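Local coordinates for protein KLLA0C04147p (Kluyveromyces lactis, PDB 5H2D) that binds ergosterol in the pocket of its oxysterol-binding-protein-related domain and probably transfers sterol between membranes, at residues Asp162-Ser167 with Cys410-Phe415; Ile151-Thr156 with Arg398-Glu403; Ser47-Met52 with Ser171-Arg176. All coordinates share one frame; numbering follows the deposited sequence.

Contact 1 of 3, residues Asp162-Ser167 with Cys410-Phe415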
loop_
_atom_site.group_PDB
_atom_site.type_symbol
_atom_site.label_atom_id
_atom_site.label_comp_id
_atom_site.label_asym_id
_atom_site.label_seq_id
_atom_site.Cartn_x
_atom_site.Cartn_y
_atom_site.Cartn_z
ATOM N N ASP A 162 1.829 -13.180 -5.400
ATOM C CA ASP A 162 2.691 -12.017 -5.558
ATOM C C ASP A 162 1.812 -10.783 -5.693
ATOM O O ASP A 162 0.628 -10.872 -6.030
ATOM C CB ASP A 162 3.592 -12.134 -6.792
ATOM C CG ASP A 162 4.400 -13.410 -6.809
ATOM O OD1 ASP A 162 4.914 -13.816 -5.744
ATOM O OD2 ASP A 162 4.488 -14.015 -7.903
ATOM N N PHE A 163 2.400 -9.615 -5.440
ATOM C CA PHE A 163 1.659 -8.357 -5.525
ATOM C C PHE A 163 2.651 -7.256 -5.853
ATOM O O PHE A 163 3.568 -6.999 -5.069
ATOM C CB PHE A 163 0.929 -8.048 -4.213
ATOM C CG PHE A 163 0.079 -6.798 -4.253
ATOM C CD1 PHE A 163 -0.817 -6.567 -5.296
ATOM C CD2 PHE A 163 0.122 -5.887 -3.205
ATOM C CE1 PHE A 163 -1.625 -5.419 -5.309
ATOM C CE2 PHE A 163 -0.684 -4.758 -3.216
ATOM C CZ PHE A 163 -1.549 -4.522 -4.269
ATOM N N PHE A 164 2.462 -6.581 -6.982
ATOM C CA PHE A 164 3.382 -5.509 -7.339
ATOM C C PHE A 164 2.641 -4.439 -8.120
ATOM O O PHE A 164 1.573 -4.678 -8.692
ATOM C CB PHE A 164 4.595 -6.032 -8.133
ATOM C CG PHE A 164 4.261 -6.617 -9.496
ATOM C CD1 PHE A 164 4.189 -5.802 -10.618
ATOM C CD2 PHE A 164 4.094 -7.989 -9.655
ATOM C CE1 PHE A 164 3.914 -6.348 -11.883
ATOM C CE2 PHE A 164 3.823 -8.533 -10.923
ATOM C CZ PHE A 164 3.740 -7.709 -12.016
ATOM N N GLY A 165 3.203 -3.239 -8.119
ATOM C CA GLY A 165 2.595 -2.191 -8.916
ATOM C C GLY A 165 3.312 -0.878 -8.737
ATOM O O GLY A 165 4.367 -0.793 -8.098
ATOM N N GLU A 166 2.736 0.149 -9.360
ATOM C CA GLU A 166 3.310 1.484 -9.392
ATOM C C GLU A 166 2.444 2.410 -8.553
ATOM O O GLU A 166 1.238 2.508 -8.785
ATOM C CB GLU A 166 3.378 2.007 -10.831
ATOM C CG GLU A 166 3.918 3.423 -10.968
ATOM C CD GLU A 166 3.845 3.935 -12.403
ATOM O OE1 GLU A 166 4.896 4.287 -12.970
ATOM O OE2 GLU A 166 2.735 3.983 -12.966
ATOM N N SER A 167 3.055 3.094 -7.588
ATOM C CA SER A 167 2.375 4.134 -6.830
ATOM C C SER A 167 2.695 5.486 -7.456
ATOM O O SER A 167 3.829 5.970 -7.378
ATOM C CB SER A 167 2.797 4.108 -5.370
ATOM O OG SER A 167 2.116 5.128 -4.673
ATOM N N CYS A 410 1.205 -2.984 -20.807
ATOM C CA CYS A 410 1.466 -1.688 -20.196
ATOM C C CYS A 410 2.903 -1.624 -19.690
ATOM O O CYS A 410 3.496 -2.644 -19.332
ATOM C CB CYS A 410 0.524 -1.420 -19.015
ATOM S SG CYS A 410 -1.219 -1.367 -19.405
ATOM N N ASP A 411 3.452 -0.407 -19.673
ATOM C CA ASP A 411 4.692 -0.155 -18.948
ATOM C C ASP A 411 4.502 -0.522 -17.482
ATOM O O ASP A 411 3.482 -0.192 -16.871
ATOM C CB ASP A 411 5.092 1.321 -19.045
ATOM C CG ASP A 411 5.674 1.696 -20.393
ATOM O OD1 ASP A 411 5.966 0.796 -21.201
ATOM O OD2 ASP A 411 5.856 2.907 -20.630
ATOM N N TYR A 412 5.497 -1.197 -16.915
ATOM C CA TYR A 412 5.512 -1.477 -15.485
ATOM C C TYR A 412 6.958 -1.497 -15.018
ATOM O O TYR A 412 7.892 -1.538 -15.823
ATOM C CB TYR A 412 4.806 -2.800 -15.156
ATOM C CG TYR A 412 5.622 -4.049 -15.434
ATOM C CD1 TYR A 412 5.973 -4.402 -16.727
ATOM C CD2 TYR A 412 6.025 -4.877 -14.402
ATOM C CE1 TYR A 412 6.714 -5.540 -16.978
ATOM C CE2 TYR A 412 6.767 -6.016 -14.643
ATOM C CZ TYR A 412 7.101 -6.347 -15.933
ATOM O OH TYR A 412 7.836 -7.488 -16.167
ATOM N N TRP A 413 7.142 -1.438 -13.703
ATOM C CA TRP A 413 8.477 -1.453 -13.117
ATOM C C TRP A 413 8.816 -2.887 -12.749
ATOM O O TRP A 413 8.242 -3.449 -11.812
ATOM C CB TRP A 413 8.540 -0.528 -11.905
ATOM C CG TRP A 413 8.361 0.898 -12.287
ATOM C CD1 TRP A 413 7.207 1.624 -12.232
ATOM C CD2 TRP A 413 9.361 1.772 -12.809
ATOM N NE1 TRP A 413 7.427 2.902 -12.679
ATOM C CE2 TRP A 413 8.749 3.025 -13.030
ATOM C CE3 TRP A 413 10.728 1.630 -13.078
ATOM C CZ2 TRP A 413 9.451 4.119 -13.533
ATOM C CZ3 TRP A 413 11.427 2.724 -13.582
ATOM C CH2 TRP A 413 10.784 3.946 -13.808
ATOM N N LYS A 414 9.737 -3.482 -13.502
ATOM C CA LYS A 414 10.112 -4.880 -13.319
ATOM C C LYS A 414 11.269 -4.966 -12.329
ATOM O O LYS A 414 12.366 -4.470 -12.596
ATOM C CB LYS A 414 10.490 -5.509 -14.656
ATOM C CG LYS A 414 10.732 -7.005 -14.567
ATOM C CD LYS A 414 11.040 -7.585 -15.940
ATOM C CE LYS A 414 11.063 -9.100 -15.905
ATOM N NZ LYS A 414 12.107 -9.612 -14.985
ATOM N N PHE A 415 11.012 -5.590 -11.186
ATOM C CA PHE A 415 12.059 -5.891 -10.214
ATOM C C PHE A 415 13.167 -6.690 -10.889
ATOM O O PHE A 415 12.895 -7.639 -11.629
ATOM C CB PHE A 415 11.419 -6.668 -9.058
ATOM C CG PHE A 415 12.346 -7.021 -7.919
ATOM C CD1 PHE A 415 12.891 -6.040 -7.111
ATOM C CD2 PHE A 415 12.602 -8.351 -7.619
ATOM C CE1 PHE A 415 13.715 -6.385 -6.038
ATOM C CE2 PHE A 415 13.411 -8.708 -6.560
ATOM C CZ PHE A 415 13.978 -7.724 -5.764
#

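Contact 2 of 3, residues Ile151-Thr156 with Arg398-Glu403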
loop_
_atom_site.group_PDB
_atom_site.type_symbol
_atom_site.label_atom_id
_atom_site.label_comp_id
_atom_site.label_asym_id
_atom_site.label_seq_id
_atom_site.Cartn_x
_atom_site.Cartn_y
_atom_site.Cartn_z
ATOM N N ILE A 151 7.142 8.780 -7.855
ATOM C CA ILE A 151 6.647 7.450 -8.200
ATOM C C ILE A 151 7.420 6.407 -7.405
ATOM O O ILE A 151 8.654 6.464 -7.342
ATOM C CB ILE A 151 6.786 7.154 -9.702
ATOM C CG1 ILE A 151 6.058 8.224 -10.511
ATOM C CG2 ILE A 151 6.219 5.774 -10.004
ATOM C CD1 ILE A 151 6.190 8.020 -12.031
ATOM N N SER A 152 6.692 5.445 -6.829
ATOM C CA SER A 152 7.256 4.298 -6.126
ATOM C C SER A 152 6.925 3.039 -6.916
ATOM O O SER A 152 5.821 2.910 -7.449
ATOM C CB SER A 152 6.673 4.179 -4.706
ATOM O OG SER A 152 6.559 5.451 -4.071
ATOM N N ALA A 153 7.882 2.115 -7.011
ATOM C CA ALA A 153 7.633 0.795 -7.579
ATOM C C ALA A 153 7.703 -0.226 -6.456
ATOM O O ALA A 153 8.590 -0.144 -5.608
ATOM C CB ALA A 153 8.670 0.445 -8.648
ATOM N N THR A 154 6.795 -1.206 -6.460
ATOM C CA THR A 154 6.785 -2.223 -5.413
ATOM C C THR A 154 6.936 -3.624 -5.990
ATOM O O THR A 154 6.713 -3.867 -7.176
ATOM C CB THR A 154 5.498 -2.212 -4.581
ATOM O OG1 THR A 154 4.453 -2.843 -5.331
ATOM C CG2 THR A 154 5.085 -0.782 -4.197
ATOM N N TRP A 155 7.279 -4.558 -5.109
ATOM C CA TRP A 155 7.374 -5.968 -5.498
ATOM C C TRP A 155 7.228 -6.792 -4.227
ATOM O O TRP A 155 8.127 -6.769 -3.377
ATOM C CB TRP A 155 8.712 -6.242 -6.180
ATOM C CG TRP A 155 8.738 -7.408 -7.143
ATOM C CD1 TRP A 155 9.193 -8.672 -6.891
ATOM C CD2 TRP A 155 8.366 -7.380 -8.522
ATOM N NE1 TRP A 155 9.107 -9.442 -8.027
ATOM C CE2 TRP A 155 8.598 -8.673 -9.043
ATOM C CE3 TRP A 155 7.851 -6.391 -9.367
ATOM C CZ2 TRP A 155 8.325 -9.001 -10.370
ATOM C CZ3 TRP A 155 7.587 -6.712 -10.683
ATOM C CH2 TRP A 155 7.825 -8.010 -11.174
ATOM N N THR A 156 6.106 -7.502 -4.097
ATOM C CA THR A 156 5.809 -8.341 -2.941
ATOM C C THR A 156 5.693 -9.789 -3.398
ATOM O O THR A 156 5.085 -10.068 -4.437
ATOM C CB THR A 156 4.500 -7.928 -2.254
ATOM O OG1 THR A 156 4.487 -6.504 -2.053
ATOM C CG2 THR A 156 4.382 -8.592 -0.899
ATOM N N ARG A 398 17.951 1.559 -9.341
ATOM C CA ARG A 398 18.875 0.506 -8.929
ATOM C C ARG A 398 18.269 -0.888 -8.997
ATOM O O ARG A 398 18.945 -1.835 -9.416
ATOM C CB ARG A 398 19.377 0.778 -7.511
ATOM C CG ARG A 398 20.282 -0.300 -6.978
ATOM C CD ARG A 398 20.976 0.162 -5.703
ATOM N NE ARG A 398 21.883 1.273 -5.976
ATOM C CZ ARG A 398 21.836 2.460 -5.385
ATOM N NH1 ARG A 398 20.921 2.717 -4.456
ATOM N NH2 ARG A 398 22.716 3.392 -5.720
ATOM N N TRP A 399 17.004 -1.041 -8.609
ATOM C CA TRP A 399 16.433 -2.354 -8.367
ATOM C C TRP A 399 15.264 -2.685 -9.274
ATOM O O TRP A 399 14.762 -3.813 -9.215
ATOM C CB TRP A 399 15.983 -2.465 -6.901
ATOM C CG TRP A 399 17.071 -2.127 -5.915
ATOM C CD1 TRP A 399 17.138 -1.030 -5.098
ATOM C CD2 TRP A 399 18.262 -2.882 -5.666
ATOM N NE1 TRP A 399 18.298 -1.067 -4.346
ATOM C CE2 TRP A 399 19.002 -2.193 -4.684
ATOM C CE3 TRP A 399 18.774 -4.076 -6.182
ATOM C CZ2 TRP A 399 20.229 -2.664 -4.205
ATOM C CZ3 TRP A 399 19.985 -4.542 -5.706
ATOM C CH2 TRP A 399 20.700 -3.841 -4.728
ATOM N N PHE A 400 14.821 -1.736 -10.098
ATOM C CA PHE A 400 13.726 -1.910 -11.045
ATOM C C PHE A 400 14.140 -1.318 -12.383
ATOM O O PHE A 400 14.983 -0.418 -12.453
ATOM C CB PHE A 400 12.440 -1.191 -10.592
ATOM C CG PHE A 400 11.824 -1.743 -9.335
ATOM C CD1 PHE A 400 12.293 -1.348 -8.086
ATOM C CD2 PHE A 400 10.724 -2.591 -9.401
ATOM C CE1 PHE A 400 11.704 -1.858 -6.914
ATOM C CE2 PHE A 400 10.125 -3.094 -8.241
ATOM C CZ PHE A 400 10.620 -2.717 -6.993
ATOM N N LYS A 401 13.519 -1.823 -13.450
ATOM C CA LYS A 401 13.652 -1.243 -14.775
ATOM C C LYS A 401 12.285 -1.224 -15.439
ATOM O O LYS A 401 11.526 -2.186 -15.327
ATOM C CB LYS A 401 14.645 -2.029 -15.654
ATOM C CG LYS A 401 14.703 -1.519 -17.090
ATOM C CD LYS A 401 16.020 -1.847 -17.779
ATOM C CE LYS A 401 16.095 -1.154 -19.143
ATOM N NZ LYS A 401 17.495 -1.038 -19.657
ATOM N N LYS A 402 11.978 -0.136 -16.133
ATOM C CA LYS A 402 10.693 -0.052 -16.811
ATOM C C LYS A 402 10.686 -0.993 -18.007
ATOM O O LYS A 402 11.607 -0.976 -18.833
ATOM C CB LYS A 402 10.411 1.383 -17.244
ATOM C CG LYS A 402 8.994 1.595 -17.797
ATOM C CD LYS A 402 8.791 3.029 -18.295
ATOM C CE LYS A 402 8.553 4.003 -17.151
ATOM N NZ LYS A 402 7.165 3.891 -16.618
ATOM N N GLU A 403 9.657 -1.832 -18.081
ATOM C CA GLU A 403 9.495 -2.793 -19.163
ATOM C C GLU A 403 8.033 -2.813 -19.581
ATOM O O GLU A 403 7.174 -2.203 -18.939
ATOM C CB GLU A 403 9.951 -4.191 -18.739
ATOM C CG GLU A 403 11.408 -4.277 -18.298
ATOM C CD GLU A 403 12.378 -4.222 -19.464
ATOM O OE1 GLU A 403 13.600 -4.314 -19.220
ATOM O OE2 GLU A 403 11.928 -4.085 -20.623
#

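Contact 3 of 3, residues Ser47-Met52 with Ser171-Arg176. With SO4 (sulfate ion), chain C.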
loop_
_atom_site.group_PDB
_atom_site.type_symbol
_atom_site.label_atom_id
_atom_site.label_comp_id
_atom_site.label_asym_id
_atom_site.label_seq_id
_atom_site.Cartn_x
_atom_site.Cartn_y
_atom_site.Cartn_z
ATOM N N SER A 47 -6.734 27.204 7.743
ATOM C CA SER A 47 -5.835 28.338 7.954
ATOM C C SER A 47 -4.517 28.146 7.225
ATOM O O SER A 47 -3.885 29.130 6.810
ATOM C CB SER A 47 -5.585 28.570 9.452
ATOM O OG SER A 47 -4.604 27.698 9.995
ATOM N N VAL A 48 -4.103 26.888 7.048
ATOM C CA VAL A 48 -2.858 26.564 6.366
ATOM C C VAL A 48 -3.060 26.572 4.858
ATOM O O VAL A 48 -2.289 27.188 4.110
ATOM C CB VAL A 48 -2.346 25.193 6.855
ATOM C CG1 VAL A 48 -1.152 24.736 6.025
ATOM C CG2 VAL A 48 -1.990 25.239 8.335
ATOM N N LEU A 49 -4.114 25.907 4.388
ATOM C CA LEU A 49 -4.279 25.675 2.960
ATOM C C LEU A 49 -4.871 26.863 2.214
ATOM O O LEU A 49 -4.773 26.896 0.986
ATOM C CB LEU A 49 -5.154 24.447 2.710
ATOM C CG LEU A 49 -4.639 23.089 3.217
ATOM C CD1 LEU A 49 -5.631 21.991 2.869
ATOM C CD2 LEU A 49 -3.261 22.780 2.636
ATOM N N LYS A 50 -5.489 27.824 2.907
ATOM C CA LYS A 50 -6.145 28.916 2.190
ATOM C C LYS A 50 -5.160 29.717 1.348
ATOM O O LYS A 50 -5.565 30.357 0.370
ATOM C CB LYS A 50 -6.866 29.847 3.167
ATOM C CG LYS A 50 -5.957 30.688 4.042
ATOM C CD LYS A 50 -6.772 31.483 5.066
ATOM C CE LYS A 50 -5.862 32.217 6.030
ATOM N NZ LYS A 50 -6.616 32.856 7.136
ATOM N N SER A 51 -3.886 29.724 1.725
ATOM C CA SER A 51 -2.855 30.475 1.017
ATOM C C SER A 51 -2.149 29.643 -0.049
ATOM O O SER A 51 -1.169 30.114 -0.637
ATOM C CB SER A 51 -1.824 31.031 2.011
ATOM O OG SER A 51 -1.004 30.010 2.567
ATOM N N MET A 52 -2.629 28.431 -0.326
ATOM C CA MET A 52 -1.942 27.529 -1.248
ATOM C C MET A 52 -2.939 26.836 -2.161
ATOM O O MET A 52 -2.789 25.660 -2.507
ATOM C CB MET A 52 -1.086 26.519 -0.483
ATOM C CG MET A 52 0.020 27.192 0.312
ATOM S SD MET A 52 1.095 26.054 1.189
ATOM C CE MET A 52 -0.105 25.280 2.274
ATOM N N SER A 171 -2.095 14.651 -6.876
ATOM C CA SER A 171 -2.904 15.329 -5.868
ATOM C C SER A 171 -3.156 16.784 -6.242
ATOM O O SER A 171 -2.398 17.403 -6.998
ATOM C CB SER A 171 -2.238 15.278 -4.486
ATOM O OG SER A 171 -1.062 16.070 -4.465
ATOM N N LYS A 172 -4.219 17.339 -5.661
ATOM C CA LYS A 172 -4.622 18.703 -5.984
ATOM C C LYS A 172 -5.566 19.231 -4.916
ATOM O O LYS A 172 -6.594 18.606 -4.637
ATOM C CB LYS A 172 -5.304 18.748 -7.352
ATOM C CG LYS A 172 -5.844 20.121 -7.728
ATOM C CD LYS A 172 -4.724 21.114 -7.915
ATOM C CE LYS A 172 -4.936 21.925 -9.189
ATOM N NZ LYS A 172 -4.995 21.046 -10.395
ATOM N N PHE A 173 -5.232 20.386 -4.342
ATOM C CA PHE A 173 -6.141 21.100 -3.454
ATOM C C PHE A 173 -6.847 22.171 -4.276
ATOM O O PHE A 173 -6.192 23.081 -4.787
ATOM C CB PHE A 173 -5.406 21.730 -2.272
ATOM C CG PHE A 173 -6.294 22.578 -1.410
ATOM C CD1 PHE A 173 -7.383 22.017 -0.771
ATOM C CD2 PHE A 173 -6.058 23.939 -1.262
ATOM C CE1 PHE A 173 -8.227 22.797 0.027
ATOM C CE2 PHE A 173 -6.893 24.717 -0.473
ATOM C CZ PHE A 173 -7.973 24.147 0.166
ATOM N N ASN A 174 -8.170 22.058 -4.406
ATOM C CA ASN A 174 -8.931 22.949 -5.284
ATOM C C ASN A 174 -9.583 24.119 -4.548
ATOM O O ASN A 174 -10.442 24.800 -5.123
ATOM C CB ASN A 174 -9.992 22.156 -6.065
ATOM C CG ASN A 174 -11.126 21.620 -5.194
ATOM O OD1 ASN A 174 -11.173 21.842 -3.990
ATOM N ND2 ASN A 174 -12.070 20.927 -5.827
ATOM N N GLY A 175 -9.182 24.390 -3.311
ATOM C CA GLY A 175 -9.799 25.427 -2.517
ATOM C C GLY A 175 -10.940 24.953 -1.647
ATOM O O GLY A 175 -11.338 25.668 -0.721
ATOM N N ARG A 176 -11.483 23.768 -1.917
ATOM C CA ARG A 176 -12.476 23.156 -1.047
ATOM C C ARG A 176 -12.016 21.802 -0.525
ATOM O O ARG A 176 -11.969 21.609 0.694
ATOM C CB ARG A 176 -13.817 23.021 -1.771
ATOM C CG ARG A 176 -14.829 22.245 -0.957
ATOM C CD ARG A 176 -16.247 22.652 -1.285
ATOM N NE ARG A 176 -17.214 21.931 -0.465
ATOM C CZ ARG A 176 -18.529 22.104 -0.543
ATOM N NH1 ARG A 176 -19.341 21.403 0.239
ATOM N NH2 ARG A 176 -19.032 22.980 -1.404
HETATM S S SO4 C . -16.596 21.048 3.350
HETATM O O1 SO4 C . -15.956 21.389 4.613
HETATM O O2 SO4 C . -16.782 19.591 3.263
HETATM O O3 SO4 C . -17.895 21.721 3.275
HETATM O O4 SO4 C . -15.774 21.539 2.246
#

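Contact 1 of 3, residues Asp162-Ser167 with Cys410-Phe415
Glu166 and Trp413 make the polar half of this contact, in which the two-stranded antiparallel hairpin 400-404/411-415 lies against strand 161-173 of the antiparallel β-barrel wall of the oxysterol-binding-protein-related domain. Starting at CB, the glutamate chain runs along the pyrrole side of the indole: Glu166 CB sits 4.1 Å from Trp413 CD1, and CG comes 3.9 Å from Trp413 NE1. With CG anti to the backbone N (chi1 178°) and the chain extended beyond it, Glu166 CD reaches the indole edge, in the ring plane and 3.7 Å from Trp413 NE1, while the carboxylate plane is turned 57° from that of the ring. There Trp413 NE1 donates a 2.9 Å hydrogen bond to Glu166 OE1, which receives it on its anti side, out of the carboxylate plane but close to the plane of the indole. Replacing this glutamate with an alanine would probably leave the indole N-H without its acceptor and set the Trp413 ring freer to turn.

Two residues earlier in the strand the contact becomes apolar. Phe164 stacks with Trp155 and Tyr187 of the neighbouring wall strands and meets the hairpin through Tyr412, which in turn meets His405 edge-to-face. The Phe164 and Tyr412 rings meet obliquely, their planes 41° apart, and touch through one corner: Phe164 CE1 approaches Tyr412 CD2 to 3.6 Å.

Contact 2 of 3, residues Ile151-Thr156 with Arg398-Glu403
A β-hairpin laid across the wall of a β-barrel makes this contact: strand 400-403 passes over strand 151-156 of the domain's antiparallel barrel wall at nearly a right angle, 101° between their directions, with the axes 9.2 Å apart. Phe400 spans that gap alone on its side, and its ring meets three consecutive residues of the wall strand.

Ala153 takes the central place. Its CB stands over one face of the Phe400 ring, 3.7 Å from the centroid and 10° off the normal, a well-centred CH-pi contact. The small methyl group is consistent with the ring lying close to the backbone, where Phe400 CZ comes 3.6 Å from Ala153 O. Ala153 O also accepts a hydrogen bond from the Thr142 hydroxyl. One residue on, Thr154 O lies 3.7 Å from Phe400 CE2, approaching obliquely. Trp155 completes the row with its CB, 4.0 Å from the same Phe400 CE2. The phenyl ring is directed at the wall by a chi1 of -65°, which sets CG anti to the carbonyl carbon of Phe400.

Within the fold, strand 151-157 runs between strands 138-146 and 161-173, and the hairpin covers it from one face. Phe400 also touches Glu143 of strand 138-146 and Trp413 of the partner strand 411-415, while Trp155 stacks with Phe415 of strand 411-415, so that strand is held against the wall as well as the one carrying Phe400.

Contact 3 of 3, residues Ser47-Met52 with Ser171-Arg176
The ring of Phe173 is covered on both faces by quite different groups: Leu49 on one, and on the opposite one the backbone N of Gly175, two residues further along its own chain and 3.5 Å above the ring plane. This packing joins the short helix around Leu49 to the end of strand 161-173, in the oxysterol-binding-protein-related domain, and borders the bound ergosterol.

Leu49 meets the ring with two carbons. Its CB lies over the face, 4.0 Å from the Phe173 centroid in a CH-pi contact, and its CD1 reaches toward the rim, 3.9 Å from Phe173 CE1. Phe173 holds its CG anti to the backbone N (chi1 175°), which sends the ring across to Leu49. Leu49 O, 3.4 Å from Phe173 CE2, is also the acceptor for Met52 N in a type I turn, and Met52 O comes up to the ring edge near its plane. Met60 packs on both Leu49 and Phe173.

Past the strand, the chain turns sharply at Gly175, where a side chain would collide with the carbonyl O of Asn174. Arg176 NE makes a weak hydrogen bond to O4 of a sulfate ion, probably picked up from the crystallisation medium, which Arg244 also binds. The bend carries an Asx turn: Asn174 OD1, which also accepts from Ser177 N, receives the backbone N-H of Arg176, with Arg176 N 2.8 Å from Asn174 OD1.

Contacts 1 and 2 are two halves of one interface, their centres 6 Å apart: adjacent wall strands 151-157 and 161-173 receive the adjacent hairpin strands 400-404 and 411-415. Backbone bonds such as Phe163 O to Thr156 N, 2.8 Å, join the two wall strands directly, and Phe415 CB packs on Trp155 CD2 at 3.2 Å. Contact 3 uses the far end of strand 161-173, its centre 32 Å from either of the others. The ergosterol lies nearest contact 3, about 4 Å from the Leu49 side chain, against about 9 Å from that of Thr154 and about 11 Å from that of Glu166 in the other two.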